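Local structure of peptide methionine sulfoxide reductase MsrA (Treponema denticola ATCC 35405, 5FA9) at residues His71-Ile75 and Ile76-Ser80; Glu174-Lys177 and Lys178-Pro182; Lys250-Gly253 and Met254-Glu258. The protein probably repairs oxidised proteins as a fusion of MsrA and MsrB modules, reducing the S and R forms of methionine sulfoxide back to methionine with thioredoxin. The protein carries 2 engineered substitutions. All coordinates share one frame; numbering follows the deposited sequence.

Contact 1 of 3, residues His71-Ile75 and Ile76-Ser80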
ATOM      1  N   HIS B  71      -5.015  17.250   8.255  1.00 29.93           N
ATOM      2  CA  HIS B  71      -5.851  17.684   7.140  1.00 38.82           C
ATOM      3  C   HIS B  71      -7.312  17.344   7.399  1.00 32.13           C
ATOM      4  O   HIS B  71      -8.207  18.140   7.111  1.00 47.07           O
ATOM      5  CB  HIS B  71      -5.397  17.038   5.827  1.00 31.34           C
ATOM      6  CG  HIS B  71      -4.149  17.635   5.255  1.00 33.59           C
ATOM      7  ND1 HIS B  71      -4.114  18.895   4.697  1.00 40.35           N
ATOM      8  CD2 HIS B  71      -2.894  17.139   5.142  1.00 39.92           C
ATOM      9  CE1 HIS B  71      -2.890  19.151   4.272  1.00 41.43           C
ATOM     10  NE2 HIS B  71      -2.130  18.102   4.530  1.00 41.93           N
ATOM     11  N   TYR B  72      -7.542  16.151   7.937  1.00 33.58           N
ATOM     12  CA  TYR B  72      -8.890  15.665   8.204  1.00 35.36           C
ATOM     13  C   TYR B  72      -9.638  16.569   9.180  1.00 46.51           C
ATOM     14  O   TYR B  72     -10.772  16.972   8.918  1.00 37.27           O
ATOM     15  CB  TYR B  72      -8.837  14.233   8.742  1.00 37.18           C
ATOM     16  CG  TYR B  72     -10.169  13.709   9.229  1.00 45.59           C
ATOM     17  CD1 TYR B  72     -11.189  13.412   8.335  1.00 35.17           C
ATOM     18  CD2 TYR B  72     -10.400  13.497  10.582  1.00 35.90           C
ATOM     19  CE1 TYR B  72     -12.407  12.931   8.775  1.00 33.37           C
ATOM     20  CE2 TYR B  72     -11.614  13.013  11.031  1.00 38.49           C
ATOM     21  CZ  TYR B  72     -12.614  12.733  10.123  1.00 38.26           C
ATOM     22  OH  TYR B  72     -13.825  12.252  10.565  1.00 41.50           O
ATOM     23  N   PHE B  73      -8.999  16.889  10.300  1.00 37.55           N
ATOM     24  CA  PHE B  73      -9.609  17.747  11.311  1.00 39.88           C
ATOM     25  C   PHE B  73      -9.749  19.184  10.816  1.00 43.76           C
ATOM     26  O   PHE B  73     -10.563  19.951  11.331  1.00 38.80           O
ATOM     27  CB  PHE B  73      -8.797  17.714  12.607  1.00 40.60           C
ATOM     28  CG  PHE B  73      -9.156  16.574  13.518  1.00 42.50           C
ATOM     29  CD1 PHE B  73      -8.508  15.354  13.416  1.00 42.42           C
ATOM     30  CD2 PHE B  73     -10.147  16.722  14.476  1.00 36.88           C
ATOM     31  CE1 PHE B  73      -8.838  14.304  14.253  1.00 40.84           C
ATOM     32  CE2 PHE B  73     -10.482  15.676  15.317  1.00 38.21           C
ATOM     33  CZ  PHE B  73      -9.827  14.465  15.205  1.00 36.77           C
ATOM     34  N   ARG B  74      -8.953  19.543   9.814  1.00 39.16           N
ATOM     35  CA  ARG B  74      -8.991  20.885   9.248  1.00 34.57           C
ATOM     36  C   ARG B  74     -10.276  21.125   8.456  1.00 46.12           C
ATOM     37  O   ARG B  74     -10.804  22.238   8.433  1.00 45.65           O
ATOM     38  CB  ARG B  74      -7.773  21.115   8.351  1.00 37.85           C
ATOM     39  CG  ARG B  74      -7.820  22.400   7.541  1.00 46.70           C
ATOM     40  CD  ARG B  74      -6.831  22.355   6.390  1.00 48.53           C
ATOM     41  NE  ARG B  74      -6.576  23.677   5.829  1.00 47.08           N
ATOM     42  CZ  ARG B  74      -5.713  23.915   4.845  1.00 53.80           C
ATOM     43  NH1 ARG B  74      -5.022  22.916   4.313  1.00 49.24           N
ATOM     44  NH2 ARG B  74      -5.541  25.149   4.394  1.00 72.95           N
ATOM     45  N   ILE B  75     -10.784  20.074   7.821  1.00 39.95           N
ATOM     46  CA  ILE B  75     -11.924  20.211   6.920  1.00 39.39           C
ATOM     47  C   ILE B  75     -13.244  19.737   7.527  1.00 38.88           C
ATOM     48  O   ILE B  75     -14.257  19.670   6.835  1.00 43.57           O
ATOM     49  CB  ILE B  75     -11.687  19.439   5.607  1.00 34.42           C
ATOM     50  CG1 ILE B  75     -11.577  17.937   5.881  1.00 37.10           C
ATOM     51  CG2 ILE B  75     -10.438  19.948   4.905  1.00 43.70           C
ATOM     52  CD1 ILE B  75     -11.433  17.098   4.629  1.00 33.37           C
ATOM     53  N   ILE B  76     -13.238  19.407   8.815  1.00 34.29           N
ATOM     54  CA  ILE B  76     -14.465  18.964   9.472  1.00 38.23           C
ATOM     55  C   ILE B  76     -14.728  19.702  10.780  1.00 40.21           C
ATOM     56  O   ILE B  76     -13.847  20.366  11.323  1.00 48.22           O
ATOM     57  CB  ILE B  76     -14.441  17.452   9.786  1.00 41.45           C
ATOM     58  CG1 ILE B  76     -13.424  17.155  10.889  1.00 45.05           C
ATOM     59  CG2 ILE B  76     -14.165  16.636   8.530  1.00 42.12           C
ATOM     60  CD1 ILE B  76     -13.609  15.805  11.537  1.00 39.42           C
ATOM     61  N   ASP B  77     -15.956  19.578  11.272  1.00 37.17           N
ATOM     62  CA  ASP B  77     -16.298  20.008  12.620  1.00 38.43           C
ATOM     63  C   ASP B  77     -16.367  18.775  13.517  1.00 44.24           C
ATOM     64  O   ASP B  77     -17.353  18.039  13.490  1.00 47.56           O
ATOM     65  CB  ASP B  77     -17.626  20.768  12.637  1.00 43.67           C
ATOM     66  CG  ASP B  77     -17.976  21.306  14.012  1.00 52.97           C
ATOM     67  OD1 ASP B  77     -17.083  21.358  14.883  1.00 49.86           O
ATOM     68  OD2 ASP B  77     -19.150  21.680  14.223  1.00 67.29           O
ATOM     69  N   PRO B  78     -15.314  18.546  14.315  1.00 50.28           N
ATOM     70  CA  PRO B  78     -15.201  17.334  15.135  1.00 47.48           C
ATOM     71  C   PRO B  78     -16.139  17.320  16.340  1.00 46.45           C
ATOM     72  O   PRO B  78     -16.198  16.318  17.050  1.00 50.79           O
ATOM     73  CB  PRO B  78     -13.740  17.359  15.590  1.00 47.44           C
ATOM     74  CG  PRO B  78     -13.385  18.803  15.608  1.00 48.52           C
ATOM     75  CD  PRO B  78     -14.149  19.436  14.477  1.00 41.03           C
ATOM     76  N   THR B  79     -16.863  18.412  16.564  1.00 47.00           N
ATOM     77  CA  THR B  79     -17.786  18.493  17.690  1.00 51.34           C
ATOM     78  C   THR B  79     -19.236  18.307  17.250  1.00 54.91           C
ATOM     79  O   THR B  79     -20.137  18.194  18.082  1.00 52.67           O
ATOM     80  CB  THR B  79     -17.658  19.839  18.427  1.00 55.69           C
ATOM     81  OG1 THR B  79     -18.042  20.906  17.550  1.00 57.94           O
ATOM     82  CG2 THR B  79     -16.227  20.058  18.889  1.00 47.55           C
ATOM     83  N   SER B  80     -19.455  18.270  15.939  1.00 50.32           N
ATOM     84  CA  SER B  80     -20.800  18.134  15.391  1.00 45.32           C
ATOM     85  C   SER B  80     -21.192  16.671  15.213  1.00 46.42           C
ATOM     86  O   SER B  80     -20.450  15.886  14.623  1.00 50.53           O
ATOM     87  CB  SER B  80     -20.907  18.871  14.055  1.00 53.23           C
ATOM     88  OG  SER B  80     -22.098  18.517  13.372  1.00 56.75           O
TER
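Ile76 packs back against Tyr72, one turn earlier, just after helix 65-74 has ended. Ile76 CB lies against the backbone before it, 3.4 Å from Ile75 C. With chi1 at 69°, the CG1 branch is flanked by the residue's own N and C. This torsion sets Ile76 CG1 over the last turn of the helix, 3.3 Å from Tyr72 O. Ile76 CG2 also borders that oxygen and meets Ile75 CG1 at 3.9 Å. The chain then extends to CD1, which lies over one face of the Tyr72 ring. Ile76 CD1 is 3.5 Å from Tyr72 CE2. Tyr72 CZ is equally near.

The Tyr72 ring swings toward this methyl because its CG is anti to the backbone N (chi1 172°). Its hydroxyl goes on to a hydrogen bond with Ala8 O, at the end of strand 2-8. The ring is therefore held by a polar bond at its tip and by the isoleucine on a face. Phe19 of helix 12-19 also touches Tyr72 and Ile75.

A second apolar pair forms further along. Pro78 CB meets Phe73 CE2 at 3.7 Å, coming obliquely to the ring. Pro78 begins the bend of a type I beta turn from Asp77 to Ser80. Thr79 OG1 donates to Asp77 OD1 at 2.9 Å, tying the turn across its side chains. Ile75 is the first residue to leave helical geometry. Its neighbour Ile76 has an extended backbone. The arrangement is the C-terminal end of helix 65-74 in the MsrA domain, where apolar side chains of the following loop fold back on the last turn.

Contact 2 of 3, residues Glu174-Lys177 and Lys178-Pro182; sequences EELK and KSLKP
Glu175 O is approached by three donors, two backbone N-H groups and, less certainly, the Ser179 hydroxyl. This is the C-terminal end of the short helix 173-179. Ser179 N donates to Glu175 O at 3.0 Å, the regular helical bond. Lys178 N adds a weak bond to Glu175 O at 3.3 Å, with a bent angle of 141° at the hydrogen. Ser179 OG is also turned to this oxygen, because its chi1 of -42° brings the hydroxyl back beside its own backbone N. The modelled hydroxyl separation is too short to trust.

The next helical bond runs from Leu180 N to Leu176 O at 3.1 Å. Leu180 is the first residue to leave helical geometry, and Lys181 then takes the N-cap position of helix 182-190.

The Leu176 and Leu180 side chains run alongside each other. Both also touch Thr214, while Gln189 and Thr188 of helix 182-190 meet Leu176 and Leu180 respectively. The pair thus faces the protein, and most of the other residues here are exposed.

At the surface, Lys177 NZ makes a salt bridge to Glu174 OE2 at 2.9 Å. It meets the carboxylate oxygen on the syn side, 24° out of plane. A bend at chi3 of the lysine brings the amine to the acid. Lys178 runs its aliphatic part past the same turn, and Lys178 CG lies 3.3 Å from Glu174 O. Within the apolar pair, the nearest atoms are Leu176 CD2 and Leu180 CD1, 3.9 Å apart.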
ATOM      1  N   GLU B 174      19.223  41.703   3.367  1.00 81.02           N
ATOM      2  CA  GLU B 174      20.095  42.479   4.244  1.00 85.20           C
ATOM      3  C   GLU B 174      19.908  42.234   5.742  1.00 79.61           C
ATOM      4  O   GLU B 174      20.865  42.340   6.508  1.00 78.79           O
ATOM      5  CB  GLU B 174      19.932  43.968   3.923  1.00 87.96           C
ATOM      6  CG  GLU B 174      20.350  44.296   2.491  1.00 79.74           C
ATOM      7  CD  GLU B 174      21.840  44.070   2.268  1.00 88.71           C
ATOM      8  OE1 GLU B 174      22.622  44.313   3.211  1.00 96.85           O
ATOM      9  OE2 GLU B 174      22.227  43.628   1.165  1.00 85.35           O
ATOM     10  N   GLU B 175      18.691  41.901   6.158  1.00 80.79           N
ATOM     11  CA  GLU B 175      18.459  41.491   7.539  1.00 74.37           C
ATOM     12  C   GLU B 175      19.208  40.197   7.837  1.00 79.06           C
ATOM     13  O   GLU B 175      19.839  40.054   8.889  1.00 75.31           O
ATOM     14  CB  GLU B 175      16.964  41.313   7.821  1.00 72.58           C
ATOM     15  CG  GLU B 175      16.113  42.548   7.568  1.00 76.27           C
ATOM     16  CD  GLU B 175      14.661  42.326   7.949  1.00 82.35           C
ATOM     17  OE1 GLU B 175      14.418  41.926   9.107  1.00 75.26           O
ATOM     18  OE2 GLU B 175      13.767  42.573   7.111  1.00 83.13           O
ATOM     19  N   LEU B 176      19.143  39.266   6.893  1.00 72.51           N
ATOM     20  CA  LEU B 176      19.766  37.960   7.056  1.00 69.02           C
ATOM     21  C   LEU B 176      21.287  38.050   7.131  1.00 65.84           C
ATOM     22  O   LEU B 176      21.928  37.232   7.788  1.00 67.93           O
ATOM     23  CB  LEU B 176      19.359  37.034   5.906  1.00 69.66           C
ATOM     24  CG  LEU B 176      17.895  36.595   5.870  1.00 71.65           C
ATOM     25  CD1 LEU B 176      17.594  35.817   4.596  1.00 73.71           C
ATOM     26  CD2 LEU B 176      17.549  35.772   7.101  1.00 73.09           C
ATOM     27  N   LYS B 177      21.863  39.050   6.471  1.00 74.46           N
ATOM     28  CA  LYS B 177      23.317  39.165   6.417  1.00 80.49           C
ATOM     29  C   LYS B 177      23.930  39.586   7.755  1.00 74.95           C
ATOM     30  O   LYS B 177      25.085  39.269   8.039  1.00 72.04           O
ATOM     31  CB  LYS B 177      23.729  40.147   5.316  1.00 73.17           C
ATOM     32  CG  LYS B 177      25.231  40.180   5.044  1.00 71.09           C
ATOM     33  CD  LYS B 177      25.566  40.804   3.693  1.00 77.66           C
ATOM     34  CE  LYS B 177      24.546  41.851   3.274  1.00 85.89           C
ATOM     35  NZ  LYS B 177      24.763  42.305   1.872  1.00 86.59           N
ATOM     36  N   LYS B 178      23.162  40.289   8.577  1.00 75.27           N
ATOM     37  CA  LYS B 178      23.662  40.714   9.881  1.00 75.99           C
ATOM     38  C   LYS B 178      23.160  39.810  11.010  1.00 77.43           C
ATOM     39  O   LYS B 178      23.819  39.666  12.039  1.00 85.50           O
ATOM     40  CB  LYS B 178      23.295  42.176  10.133  1.00 77.28           C
ATOM     41  CG  LYS B 178      23.064  42.946   8.842  1.00 85.26           C
ATOM     42  CD  LYS B 178      22.831  44.419   9.080  1.00 86.11           C
ATOM     43  CE  LYS B 178      24.159  45.104   9.320  1.00 91.33           C
ATOM     44  NZ  LYS B 178      25.052  44.927   8.132  1.00 97.84           N
ATOM     45  N   SER B 179      21.988  39.212  10.818  1.00 76.24           N
ATOM     46  CA  SER B 179      21.385  38.367  11.841  1.00 67.46           C
ATOM     47  C   SER B 179      22.095  37.020  11.928  1.00 67.95           C
ATOM     48  O   SER B 179      22.406  36.538  13.018  1.00 76.54           O
ATOM     49  CB  SER B 179      19.896  38.157  11.557  1.00 73.30           C
ATOM     50  OG  SER B 179      19.284  39.361  11.130  1.00 79.79           O
ATOM     51  N   LEU B 180      22.350  36.414  10.773  1.00 68.36           N
ATOM     52  CA  LEU B 180      22.927  35.076  10.717  1.00 61.87           C
ATOM     53  C   LEU B 180      24.449  35.105  10.814  1.00 53.64           C
ATOM     54  O   LEU B 180      25.084  36.100  10.467  1.00 68.79           O
ATOM     55  CB  LEU B 180      22.513  34.370   9.424  1.00 59.23           C
ATOM     56  CG  LEU B 180      21.017  34.230   9.143  1.00 67.11           C
ATOM     57  CD1 LEU B 180      20.792  33.639   7.761  1.00 63.18           C
ATOM     58  CD2 LEU B 180      20.348  33.378  10.210  1.00 64.54           C
ATOM     59  N   LYS B 181      25.025  34.006  11.290  1.00 51.44           N
ATOM     60  CA  LYS B 181      26.468  33.816  11.225  1.00 56.44           C
ATOM     61  C   LYS B 181      26.863  33.576   9.769  1.00 63.34           C
ATOM     62  O   LYS B 181      26.019  33.183   8.963  1.00 62.29           O
ATOM     63  CB  LYS B 181      26.903  32.647  12.119  1.00 63.79           C
ATOM     64  CG  LYS B 181      26.136  32.539  13.426  1.00 61.86           C
ATOM     65  CD  LYS B 181      26.932  31.764  14.467  1.00 63.50           C
ATOM     66  CE  LYS B 181      26.047  30.812  15.255  1.00 69.01           C
ATOM     67  NZ  LYS B 181      26.821  30.051  16.275  1.00 79.24           N
ATOM     68  N   PRO B 182      28.138  33.833   9.422  1.00 63.28           N
ATOM     69  CA  PRO B 182      28.610  33.673   8.039  1.00 68.61           C
ATOM     70  C   PRO B 182      28.254  32.327   7.412  1.00 61.42           C
ATOM     71  O   PRO B 182      27.797  32.294   6.269  1.00 58.04           O
ATOM     72  CB  PRO B 182      30.126  33.819   8.176  1.00 54.89           C
ATOM     73  CG  PRO B 182      30.298  34.728   9.334  1.00 67.70           C
ATOM     74  CD  PRO B 182      29.188  34.394  10.294  1.00 59.11           C
TER

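Contact 3 of 3, residues Lys250-Gly253 and Met254-Glu258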
ATOM      1  N   LYS B 250      22.587  20.085 -11.103  1.00 81.68           N
ATOM      2  CA  LYS B 250      23.712  19.395 -11.726  1.00 81.34           C
ATOM      3  C   LYS B 250      25.054  19.998 -11.319  1.00 77.12           C
ATOM      4  O   LYS B 250      26.046  19.871 -12.037  1.00 73.98           O
ATOM      5  CB  LYS B 250      23.577  19.393 -13.249  1.00 77.43           C
ATOM      6  CG  LYS B 250      22.186  19.030 -13.739  1.00 77.29           C
ATOM      7  CD  LYS B 250      22.232  18.444 -15.141  1.00 91.85           C
ATOM      8  CE  LYS B 250      20.862  18.468 -15.794  1.00 90.31           C
ATOM      9  NZ  LYS B 250      20.081  19.667 -15.376  1.00 97.02           N
ATOM     10  N   SER B 251      25.065  20.663 -10.168  1.00 82.21           N
ATOM     11  CA  SER B 251      26.276  21.256  -9.612  1.00 65.07           C
ATOM     12  C   SER B 251      27.405  20.238  -9.448  1.00 69.17           C
ATOM     13  O   SER B 251      27.157  19.059  -9.191  1.00 76.28           O
ATOM     14  CB  SER B 251      25.976  21.913  -8.263  1.00 73.98           C
ATOM     15  OG  SER B 251      25.067  22.989  -8.413  1.00 78.75           O
ATOM     16  N   LEU B 252      28.641  20.711  -9.610  1.00 64.05           N
ATOM     17  CA  LEU B 252      29.847  19.906  -9.399  1.00 71.25           C
ATOM     18  C   LEU B 252      29.935  18.698 -10.332  1.00 71.16           C
ATOM     19  O   LEU B 252      30.612  17.716 -10.027  1.00 73.91           O
ATOM     20  CB  LEU B 252      29.930  19.439  -7.942  1.00 68.83           C
ATOM     21  CG  LEU B 252      29.798  20.526  -6.873  1.00 76.64           C
ATOM     22  CD1 LEU B 252      29.876  19.918  -5.482  1.00 87.86           C
ATOM     23  CD2 LEU B 252      30.868  21.591  -7.056  1.00 61.58           C
ATOM     24  N   GLY B 253      29.249  18.777 -11.468  1.00 73.20           N
ATOM     25  CA  GLY B 253      29.319  17.740 -12.484  1.00 69.67           C
ATOM     26  C   GLY B 253      28.636  16.444 -12.094  1.00 79.00           C
ATOM     27  O   GLY B 253      29.047  15.362 -12.513  1.00 75.28           O
ATOM     28  N   MET B 254      27.586  16.554 -11.288  1.00 75.75           N
ATOM     29  CA  MET B 254      26.816  15.394 -10.862  1.00 72.04           C
ATOM     30  C   MET B 254      25.353  15.629 -11.198  1.00 64.27           C
ATOM     31  O   MET B 254      25.006  16.670 -11.742  1.00 76.64           O
ATOM     32  CB  MET B 254      26.990  15.142  -9.363  1.00 65.84           C
ATOM     33  CG  MET B 254      28.412  14.806  -8.949  1.00 69.50           C
ATOM     34  SD  MET B 254      28.573  14.575  -7.170  1.00 82.92           S
ATOM     35  CE  MET B 254      28.354  16.256  -6.592  1.00 68.97           C
ATOM     36  N   ASN B 255      24.498  14.655 -10.908  1.00 60.78           N
ATOM     37  CA  ASN B 255      23.060  14.861 -11.045  1.00 74.82           C
ATOM     38  C   ASN B 255      22.367  14.641  -9.706  1.00 72.02           C
ATOM     39  O   ASN B 255      22.208  13.505  -9.261  1.00 65.51           O
ATOM     40  CB  ASN B 255      22.467  13.948 -12.117  1.00 68.76           C
ATOM     41  CG  ASN B 255      21.187  14.510 -12.709  1.00 84.52           C
ATOM     42  OD1 ASN B 255      20.607  15.458 -12.178  1.00 83.61           O
ATOM     43  ND2 ASN B 255      20.748  13.935 -13.823  1.00 84.63           N
ATOM     44  N   ARG B 256      21.951  15.733  -9.072  1.00 67.90           N
ATOM     45  CA  ARG B 256      21.403  15.673  -7.722  1.00 49.69           C
ATOM     46  C   ARG B 256      20.146  16.524  -7.600  1.00 45.61           C
ATOM     47  O   ARG B 256      19.893  17.399  -8.426  1.00 55.17           O
ATOM     48  CB  ARG B 256      22.444  16.139  -6.701  1.00 39.34           C
ATOM     49  CG  ARG B 256      23.710  15.300  -6.654  1.00 52.47           C
ATOM     50  CD  ARG B 256      24.640  15.773  -5.547  1.00 56.04           C
ATOM     51  NE  ARG B 256      24.979  17.186  -5.690  1.00 58.31           N
ATOM     52  CZ  ARG B 256      25.698  17.876  -4.809  1.00 66.47           C
ATOM     53  NH1 ARG B 256      26.159  17.284  -3.717  1.00 70.45           N
ATOM     54  NH2 ARG B 256      25.955  19.160  -5.023  1.00 71.78           N
ATOM     55  N   THR B 257      19.356  16.257  -6.565  1.00 53.44           N
ATOM     56  CA  THR B 257      18.167  17.052  -6.295  1.00 51.57           C
ATOM     57  C   THR B 257      18.399  17.975  -5.105  1.00 55.52           C
ATOM     58  O   THR B 257      18.732  17.521  -4.010  1.00 53.33           O
ATOM     59  CB  THR B 257      16.941  16.162  -6.017  1.00 46.19           C
ATOM     60  OG1 THR B 257      16.753  15.252  -7.107  1.00 51.23           O
ATOM     61  CG2 THR B 257      15.691  17.012  -5.846  1.00 37.15           C
ATOM     62  N   GLU B 258      18.221  19.273  -5.327  1.00 54.82           N
ATOM     63  CA  GLU B 258      18.429  20.263  -4.279  1.00 49.85           C
ATOM     64  C   GLU B 258      17.174  20.438  -3.434  1.00 49.36           C
ATOM     65  O   GLU B 258      16.065  20.524  -3.961  1.00 44.04           O
ATOM     66  CB  GLU B 258      18.846  21.604  -4.886  1.00 49.79           C
ATOM     67  CG  GLU B 258      18.999  22.728  -3.873  1.00 59.52           C
ATOM     68  CD  GLU B 258      19.206  24.080  -4.527  1.00 61.21           C
ATOM     69  OE1 GLU B 258      18.828  24.235  -5.707  1.00 70.01           O
ATOM     70  OE2 GLU B 258      19.743  24.989  -3.860  1.00 63.45           O
TER
HETATM   71  O   HOH W   1      24.472  18.330  -8.478  1.00 61.82           O
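Met254 sends its thioether chain out alongside Leu252, in the loop that joins strands 244-249 and 256-261. Met254 CG is anti to its carbonyl carbon, and the chain stays extended through chi2. It then bends at chi3 (-70°), which turns the terminal methyl back over the loop. Met254 CE meets Leu252 CB at 3.8 Å. The same methyl lies over the centre of one face of the Arg256 guanidinium, 3.5 Å above its plane.

Arg256 reaches this place by a bend of its own. Its chi3 of -57° brings the guanidinium in beneath the methionine methyl. Arg256 NH2 is 4.0 Å from Leu252 CD1, an oblique approach. Ser251 CB stands at the guanidinium edge, near its plane. Arg256 NE gives a hydrogen bond to a water oxygen at 3.1 Å, and this water is in the guanidinium plane. The water oxygen also lies 2.9 Å from Ser251 O, to which it can donate, so it bridges the arginine and the loop backbone. Arg256 NH2 also has a long, weak ion pair with Asp249 OD2, and Asp249 OD1 is hydrogen-bonded to Ser251 OG.

Ser251 O has a second partner. Met254 N donates to Ser251 O at 3.3 Å. This bond closes a four-residue turn from Ser251 to Met254; with positive phi at Leu252 and Gly253 it is close to type I'. At the base of the loop, Lys250 CA makes a CH...O contact with Met254 O at 3.0 Å.

Beyond the loop, Arg256 is backbone hydrogen-bonded with Asp249, which begins the ladder between the two strands. The arrangement is a connecting loop of a beta hairpin, at the edge of the antiparallel sheet of the MsrB (SelR) domain.

How the contacts relate
The three contacts follow one another along the chain without overlapping. Contact 1 shapes the MsrA part, at the end of helix 65-74. Contact 2 lies at the end of helix 173-179, where the chain passes into helix 182-190. Contact 3 is the loop between strands 244-249 and 256-261 of the MsrB (SelR) sheet. Contacts 1 and 2 have centres about 41 Å apart. Contacts 1 and 3 have centres about 42 Å apart, on opposite sides of the chain's centre. Contacts 2 and 3 are nearer, with centres about 27 Å apart. None touches another, so they are separate local elements of a two-domain fusion enzyme, with no direct packing between them.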